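PDB 3K4I: uncharacterized protein from Pseudomonas syringae pv. tomato, which is of unknown function but belongs to the aldolase/RraA family and assembles as a trimer with bound magnesium. Local coordinates for residues D30-L35 with A187-R192; L23-L28 with L170-G175. One frame throughout, in Å; residues are numbered along the deposited sequence.

Contact 1 of 2, residues D30-L35 with A187-R192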
ATOM      1  N   ASP C  30      11.524   8.040  18.941  1.00  5.54           N
ATOM      2  CA  ASP C  30      12.678   8.899  19.331  1.00  6.44           C
ATOM      3  C   ASP C  30      12.952   8.787  20.841  1.00  6.97           C
ATOM      4  O   ASP C  30      14.106   8.731  21.274  1.00  6.88           O
ATOM      5  CB  ASP C  30      12.423  10.365  18.926  1.00  7.82           C
ATOM      6  CG  ASP C  30      12.406  10.569  17.413  1.00 10.02           C
ATOM      7  OD1 ASP C  30      12.641   9.602  16.650  1.00  6.98           O
ATOM      8  OD2 ASP C  30      12.103  11.713  16.967  1.00  8.57           O
ATOM      9  N   ALA C  31      11.889   8.673  21.637  1.00  6.37           N
ATOM     10  CA  ALA C  31      12.029   8.501  23.088  1.00  7.03           C
ATOM     11  C   ALA C  31      12.687   7.160  23.426  1.00  6.49           C
ATOM     12  O   ALA C  31      13.594   7.079  24.258  1.00  5.51           O
ATOM     13  CB  ALA C  31      10.662   8.605  23.767  1.00  7.82           C
ATOM     14  N   LEU C  32      12.197   6.109  22.795  1.00  5.71           N
ATOM     15  CA  LEU C  32      12.816   4.797  22.954  1.00  6.18           C
ATOM     16  C   LEU C  32      14.290   4.838  22.563  1.00  5.71           C
ATOM     17  O   LEU C  32      15.123   4.310  23.288  1.00  5.52           O
ATOM     18  CB  LEU C  32      12.093   3.755  22.144  1.00  7.17           C
ATOM     19  CG  LEU C  32      10.781   3.298  22.774  1.00  5.49           C
ATOM     20  CD1 LEU C  32       9.993   2.567  21.662  1.00  7.80           C
ATOM     21  CD2 LEU C  32      11.019   2.357  23.963  1.00  8.19           C
ATOM     22  N   ASP C  33      14.594   5.491  21.441  1.00  6.25           N
ATOM     23  CA  ASP C  33      15.972   5.541  20.948  1.00  7.03           C
ATOM     24  C   ASP C  33      16.874   6.186  21.994  1.00  7.34           C
ATOM     25  O   ASP C  33      18.027   5.795  22.155  1.00  7.67           O
ATOM     26  CB  ASP C  33      16.070   6.376  19.662  1.00  7.56           C
ATOM     27  CG  ASP C  33      15.607   5.637  18.433  1.00  9.19           C
ATOM     28  OD1 ASP C  33      15.255   4.438  18.529  1.00  8.82           O
ATOM     29  OD2 ASP C  33      15.599   6.286  17.361  1.00  8.13           O
ATOM     30  N   SER C  34      16.349   7.199  22.698  1.00  7.51           N
ATOM     31  CA  SER C  34      17.101   7.874  23.764  1.00  6.58           C
ATOM     32  C   SER C  34      17.366   6.978  24.957  1.00  6.55           C
ATOM     33  O   SER C  34      18.190   7.305  25.824  1.00  7.25           O
ATOM     34  CB  SER C  34      16.411   9.193  24.208  1.00  5.34           C
ATOM     35  OG  SER C  34      15.272   8.944  24.996  1.00  7.53           O
ATOM     36  N   LEU C  35      16.672   5.842  24.998  1.00  7.43           N
ATOM     37  CA  LEU C  35      16.878   4.825  26.022  1.00  9.08           C
ATOM     38  C   LEU C  35      17.641   3.610  25.456  1.00  9.14           C
ATOM     39  O   LEU C  35      17.894   2.648  26.172  1.00 10.99           O
ATOM     40  CB  LEU C  35      15.549   4.445  26.708  1.00  9.70           C
ATOM     41  CG  LEU C  35      14.856   5.610  27.479  1.00  5.59           C
ATOM     42  CD1 LEU C  35      13.389   5.309  27.782  1.00 10.78           C
ATOM     43  CD2 LEU C  35      15.611   5.982  28.748  1.00 10.36           C
ATOM     44  N   ALA C 187       5.909   4.656  31.198  1.00  9.03           N
ATOM     45  CA  ALA C 187       5.755   6.013  31.763  1.00  9.43           C
ATOM     46  C   ALA C 187       6.910   6.943  31.361  1.00  9.02           C
ATOM     47  O   ALA C 187       6.696   8.075  30.928  1.00  8.94           O
ATOM     48  CB  ALA C 187       5.601   5.970  33.296  1.00 10.52           C
ATOM     49  N   GLU C 188       8.136   6.442  31.458  1.00  9.56           N
ATOM     50  CA  GLU C 188       9.304   7.234  31.119  1.00  9.38           C
ATOM     51  C   GLU C 188       9.339   7.557  29.612  1.00  8.26           C
ATOM     52  O   GLU C 188       9.688   8.662  29.228  1.00  7.86           O
ATOM     53  CB  GLU C 188      10.586   6.502  31.545  1.00 11.65           C
ATOM     54  CG  GLU C 188      11.905   7.204  31.169  1.00 18.22           C
ATOM     55  CD  GLU C 188      12.149   8.519  31.913  1.00 14.23           C
ATOM     56  OE1 GLU C 188      11.571   8.745  33.019  1.00 19.08           O
ATOM     57  OE2 GLU C 188      12.926   9.348  31.391  1.00 18.08           O
ATOM     58  N   VAL C 189       8.990   6.590  28.761  1.00  8.14           N
ATOM     59  CA  VAL C 189       8.985   6.817  27.310  1.00  7.48           C
ATOM     60  C   VAL C 189       7.924   7.859  26.918  1.00  7.30           C
ATOM     61  O   VAL C 189       8.169   8.737  26.095  1.00  6.96           O
ATOM     62  CB  VAL C 189       8.811   5.493  26.544  1.00  7.87           C
ATOM     63  CG1 VAL C 189       8.514   5.751  25.082  1.00  8.86           C
ATOM     64  CG2 VAL C 189      10.075   4.646  26.741  1.00  7.44           C
ATOM     65  N   VAL C 190       6.769   7.784  27.556  1.00  7.44           N
ATOM     66  CA  VAL C 190       5.698   8.714  27.252  1.00  8.04           C
ATOM     67  C   VAL C 190       6.088  10.147  27.661  1.00  7.96           C
ATOM     68  O   VAL C 190       5.855  11.090  26.905  1.00  7.22           O
ATOM     69  CB  VAL C 190       4.356   8.263  27.890  1.00  9.10           C
ATOM     70  CG1 VAL C 190       3.313   9.397  27.858  1.00  8.34           C
ATOM     71  CG2 VAL C 190       3.839   7.039  27.144  1.00  7.87           C
ATOM     72  N   LEU C 191       6.706  10.290  28.828  1.00  8.58           N
ATOM     73  CA  LEU C 191       7.265  11.562  29.268  1.00  9.52           C
ATOM     74  C   LEU C 191       8.303  12.116  28.272  1.00  9.09           C
ATOM     75  O   LEU C 191       8.247  13.295  27.885  1.00  9.25           O
ATOM     76  CB  LEU C 191       7.890  11.419  30.669  1.00 12.29           C
ATOM     77  CG  LEU C 191       8.478  12.648  31.363  1.00 22.43           C
ATOM     78  CD1 LEU C 191       7.356  13.600  31.792  1.00 15.21           C
ATOM     79  CD2 LEU C 191       9.285  12.223  32.583  1.00 14.76           C
ATOM     80  N   ARG C 192       9.223  11.260  27.820  1.00  8.05           N
ATOM     81  CA  ARG C 192      10.221  11.712  26.865  1.00  7.86           C
ATOM     82  C   ARG C 192       9.606  12.086  25.503  1.00  7.22           C
ATOM     83  O   ARG C 192      10.006  13.090  24.895  1.00  7.48           O
ATOM     84  CB  ARG C 192      11.326  10.648  26.691  1.00  8.31           C
ATOM     85  CG  ARG C 192      12.253  10.602  27.899  1.00  8.96           C
ATOM     86  CD  ARG C 192      13.219   9.442  27.814  1.00 10.54           C
ATOM     87  NE  ARG C 192      14.090   9.404  28.991  1.00 10.30           N
ATOM     88  CZ  ARG C 192      15.419   9.366  28.946  1.00 13.21           C
ATOM     89  NH1 ARG C 192      16.055   9.318  27.780  1.00 10.58           N
ATOM     90  NH2 ARG C 192      16.110   9.355  30.083  1.00 11.27           N
TER

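Contact 2 of 2, residues L23-L28 with L170-G175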
ATOM      1  N   LEU C  23       0.201  11.508  20.964  1.00 16.32           N
ATOM      2  CA  LEU C  23       1.573  11.194  20.613  1.00 15.03           C
ATOM      3  C   LEU C  23       1.627  10.360  19.345  1.00 14.27           C
ATOM      4  O   LEU C  23       0.859   9.417  19.187  1.00 15.00           O
ATOM      5  CB  LEU C  23       2.306  10.469  21.761  1.00 14.55           C
ATOM      6  CG  LEU C  23       2.524  11.249  23.059  1.00 12.55           C
ATOM      7  CD1 LEU C  23       3.165  10.386  24.155  1.00 14.35           C
ATOM      8  CD2 LEU C  23       3.324  12.574  22.864  1.00 15.51           C
ATOM      9  N   ASP C  24       2.554  10.722  18.462  1.00 14.03           N
ATOM     10  CA  ASP C  24       2.794  10.028  17.199  1.00 13.96           C
ATOM     11  C   ASP C  24       3.803   8.909  17.432  1.00 10.26           C
ATOM     12  O   ASP C  24       4.633   8.987  18.362  1.00  8.84           O
ATOM     13  CB  ASP C  24       3.461  11.003  16.215  1.00 17.20           C
ATOM     14  CG  ASP C  24       2.558  12.150  15.788  1.00 18.20           C
ATOM     15  OD1 ASP C  24       3.099  13.174  15.334  1.00 20.43           O
ATOM     16  OD2 ASP C  24       1.318  12.035  15.872  1.00 19.85           O
ATOM     17  N   THR C  25       3.756   7.885  16.580  1.00  7.51           N
ATOM     18  CA  THR C  25       4.786   6.836  16.621  1.00  6.22           C
ATOM     19  C   THR C  25       6.201   7.386  16.552  1.00  6.47           C
ATOM     20  O   THR C  25       7.105   6.819  17.181  1.00  6.53           O
ATOM     21  CB  THR C  25       4.563   5.783  15.528  1.00  4.92           C
ATOM     22  OG1 THR C  25       4.362   6.439  14.276  1.00  5.80           O
ATOM     23  CG2 THR C  25       3.320   4.923  15.875  1.00  6.67           C
ATOM     24  N   ALA C  26       6.417   8.460  15.785  1.00  6.35           N
ATOM     25  CA  ALA C  26       7.755   9.064  15.704  1.00  6.24           C
ATOM     26  C   ALA C  26       8.268   9.569  17.057  1.00  6.50           C
ATOM     27  O   ALA C  26       9.431   9.345  17.401  1.00  6.56           O
ATOM     28  CB  ALA C  26       7.812  10.167  14.637  1.00  5.29           C
ATOM     29  N   SER C  27       7.419  10.265  17.827  1.00  7.60           N
ATOM     30  CA  SER C  27       7.848  10.772  19.119  1.00  7.88           C
ATOM     31  C   SER C  27       8.227   9.620  20.059  1.00  7.32           C
ATOM     32  O   SER C  27       9.244   9.684  20.752  1.00  6.74           O
ATOM     33  CB  SER C  27       6.748  11.622  19.761  1.00  8.96           C
ATOM     34  OG  SER C  27       6.194  12.487  18.774  1.00 17.53           O
ATOM     35  N   LEU C  28       7.394   8.576  20.057  1.00  7.29           N
ATOM     36  CA  LEU C  28       7.603   7.441  20.931  1.00  7.60           C
ATOM     37  C   LEU C  28       8.860   6.692  20.548  1.00  7.68           C
ATOM     38  O   LEU C  28       9.631   6.298  21.414  1.00  8.06           O
ATOM     39  CB  LEU C  28       6.393   6.505  20.910  1.00  9.12           C
ATOM     40  CG  LEU C  28       5.242   7.154  21.706  1.00  8.26           C
ATOM     41  CD1 LEU C  28       3.936   6.536  21.309  1.00 10.69           C
ATOM     42  CD2 LEU C  28       5.496   7.025  23.223  1.00 10.40           C
ATOM     43  N   LEU C 170       3.202  -1.564  25.898  1.00  5.00           N
ATOM     44  CA  LEU C 170       2.404  -0.494  25.340  1.00  5.94           C
ATOM     45  C   LEU C 170       2.551  -0.450  23.810  1.00  5.15           C
ATOM     46  O   LEU C 170       3.657  -0.258  23.303  1.00  5.83           O
ATOM     47  CB  LEU C 170       2.846   0.819  25.988  1.00  8.06           C
ATOM     48  CG  LEU C 170       2.279   2.098  25.360  1.00 13.95           C
ATOM     49  CD1 LEU C 170       0.769   2.152  25.530  1.00 10.28           C
ATOM     50  CD2 LEU C 170       2.964   3.313  25.995  1.00 10.18           C
HETATM   51  N   MSE C 171       1.435  -0.567  23.088  1.00  5.05           N
HETATM   52  CA  MSE C 171       1.455  -0.575  21.594  1.00  7.67           C
HETATM   53  C   MSE C 171       0.857   0.719  21.106  1.00  7.61           C
HETATM   54  O   MSE C 171      -0.266   1.107  21.546  1.00  8.72           O
HETATM   55  CB  MSE C 171       0.584  -1.710  21.033  1.00  9.25           C
HETATM   56  CG  MSE C 171       0.984  -3.101  21.458  1.00 10.65           C
HETATM   57 SE   MSE C 171       2.818  -3.583  20.901  1.00 13.50          SE
HETATM   58  CE  MSE C 171       2.679  -3.360  18.956  1.00  9.87           C
ATOM     59  N   VAL C 172       1.571   1.402  20.211  1.00  6.76           N
ATOM     60  CA  VAL C 172       1.042   2.636  19.604  1.00  7.85           C
ATOM     61  C   VAL C 172       1.276   2.502  18.107  1.00  7.88           C
ATOM     62  O   VAL C 172       2.397   2.145  17.665  1.00  7.15           O
ATOM     63  CB  VAL C 172       1.686   3.913  20.137  1.00  8.27           C
ATOM     64  CG1 VAL C 172       1.007   5.166  19.462  1.00  7.49           C
ATOM     65  CG2 VAL C 172       1.551   3.989  21.689  1.00  8.47           C
ATOM     66  N   CYS C 173       0.190   2.672  17.352  1.00  6.70           N
ATOM     67  CA  CYS C 173       0.223   2.461  15.912  1.00  5.83           C
ATOM     68  C   CYS C 173      -0.516   3.576  15.218  1.00  5.68           C
ATOM     69  O   CYS C 173      -1.567   3.994  15.698  1.00  5.23           O
ATOM     70  CB  CYS C 173      -0.477   1.142  15.556  1.00  4.02           C
ATOM     71  SG  CYS C 173       0.106  -0.274  16.492  1.00 11.19           S
ATOM     72  N   ASP C 174       0.025   4.019  14.080  1.00  6.60           N
ATOM     73  CA  ASP C 174      -0.626   5.017  13.231  1.00  7.09           C
ATOM     74  C   ASP C 174      -0.221   4.839  11.770  1.00  6.95           C
ATOM     75  O   ASP C 174       0.253   3.753  11.374  1.00  5.95           O
ATOM     76  CB  ASP C 174      -0.353   6.452  13.755  1.00  8.08           C
ATOM     77  CG  ASP C 174       1.141   6.824  13.796  1.00  7.20           C
ATOM     78  OD1 ASP C 174       1.995   6.204  13.112  1.00  8.60           O
ATOM     79  OD2 ASP C 174       1.473   7.779  14.525  1.00  8.85           O
ATOM     80  N   GLY C 175      -0.413   5.875  10.959  1.00  6.30           N
ATOM     81  CA  GLY C 175      -0.071   5.778   9.522  1.00  7.27           C
ATOM     82  C   GLY C 175       1.378   5.417   9.225  1.00  7.89           C
ATOM     83  O   GLY C 175       1.681   4.834   8.157  1.00  9.21           O
TER
HETATM   84  O   HOH W   1      -0.399   9.268  15.672  1.00 21.27           O

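Contact 1 of 2, residues D30-L35 with A187-R192
L35 lays its CD2 methyl over one face of the R192 guanidinium, above its centre and 3.4 Å from R192 CZ. The two bonds made by the guanidinium lie at its edge, close to its plane. R192 NH1 donates to S34 OG at 2.9 Å. R192 NE donates to E188 OE2 at 2.7 Å, a salt bridge whose N-H...O angle is 178° and which uses the anti lone pair of the carboxylate oxygen. E188 stands one turn earlier on the same helix, and with both partners close to the plane the rotation of the guanidinium is fixed. S34 OG itself gives its hydrogen to the carbonyl O of A31, 2.6 Å away, so this hydroxyl both donates and accepts.

This is helix-on-helix packing, the C-terminal part of helix 25-33 against the start of the long helix 186-207. Where the backbones come nearest, at A31 and R192, the two CB atoms lie 3.6 Å apart, and A31 CB also touches the carbonyl O of V189.

Apolar packing centres on V189. Its CG2, anti to the carbonyl carbon, takes L35 CD1 at 3.5 Å and L32 CD2 at 3.7 Å, while CG1 faces A31 CB. V181 of strand 177-181 touches both L32 and V189.

Contact 2 of 2, residues L23-L28 with L170-G175
T25 and D174 reach toward each other tip to tip, and two hydrogen bonds tie the carboxylate to the first turn of helix 25-33. T25 OG1 donates to D174 OD1 at 2.6 Å, arriving on the syn side, while the backbone N of T25 donates to D174 OD2 at 3.1 Å from above the carboxylate plane, almost straight at 178°. S176 N gives OD1 a further bond. With chi1 of T25 at 49°, OG1 lies between the backbone N and the carbonyl carbon, and CG2 is placed against the strand, 3.4 Å from the carbonyl O of V172. D174, beside the N-terminal end of helix 25-33, is probably stabilised as a carboxylate by the helix dipole. Apolar packing continues the tight part: L28 CD1 presses on V172 CG2 at 3.5 Å, the two side chains crossing at about a right angle.

The looser side lies at D24, the N-cap residue, which is partly exposed. One water donates to D174 OD2 at 2.7 Å and, over a longer 3.3 Å, to D24 OD2, bridging two carboxylates that would otherwise probably repel. The D24 side chain is about 4 Å from a bound magnesium ion.

Strand 170-174 pairs with strands 53-63 and 177-181 in the mixed sheet; helix 186-207 packs on L28 from its V189 and A193, and D126 of the second subunit packs on D174.

The centres of contacts 1 and 2 lie 11 Å apart, and both draw on helix 25-33: its N-terminal turn meets strand 170-174 in contact 2, its C-terminal part meets helix 186-207 in contact 1. Along the chain the segments alternate, 23-28, 30-35, 170-175, 187-192, so the helix near the N-terminus joins two elements from the later part of the sequence. The contacts also touch directly, V189 CG1 packing on L28 CD2 at 3.8 Å and V190 on L23 and L170. Helix 25-33 packs on the sheet and on helix 186-207, which itself also reaches the sheet through V189 and V190. Residues of both contacts also meet the second subunit, where D30 forms a salt bridge with its R123.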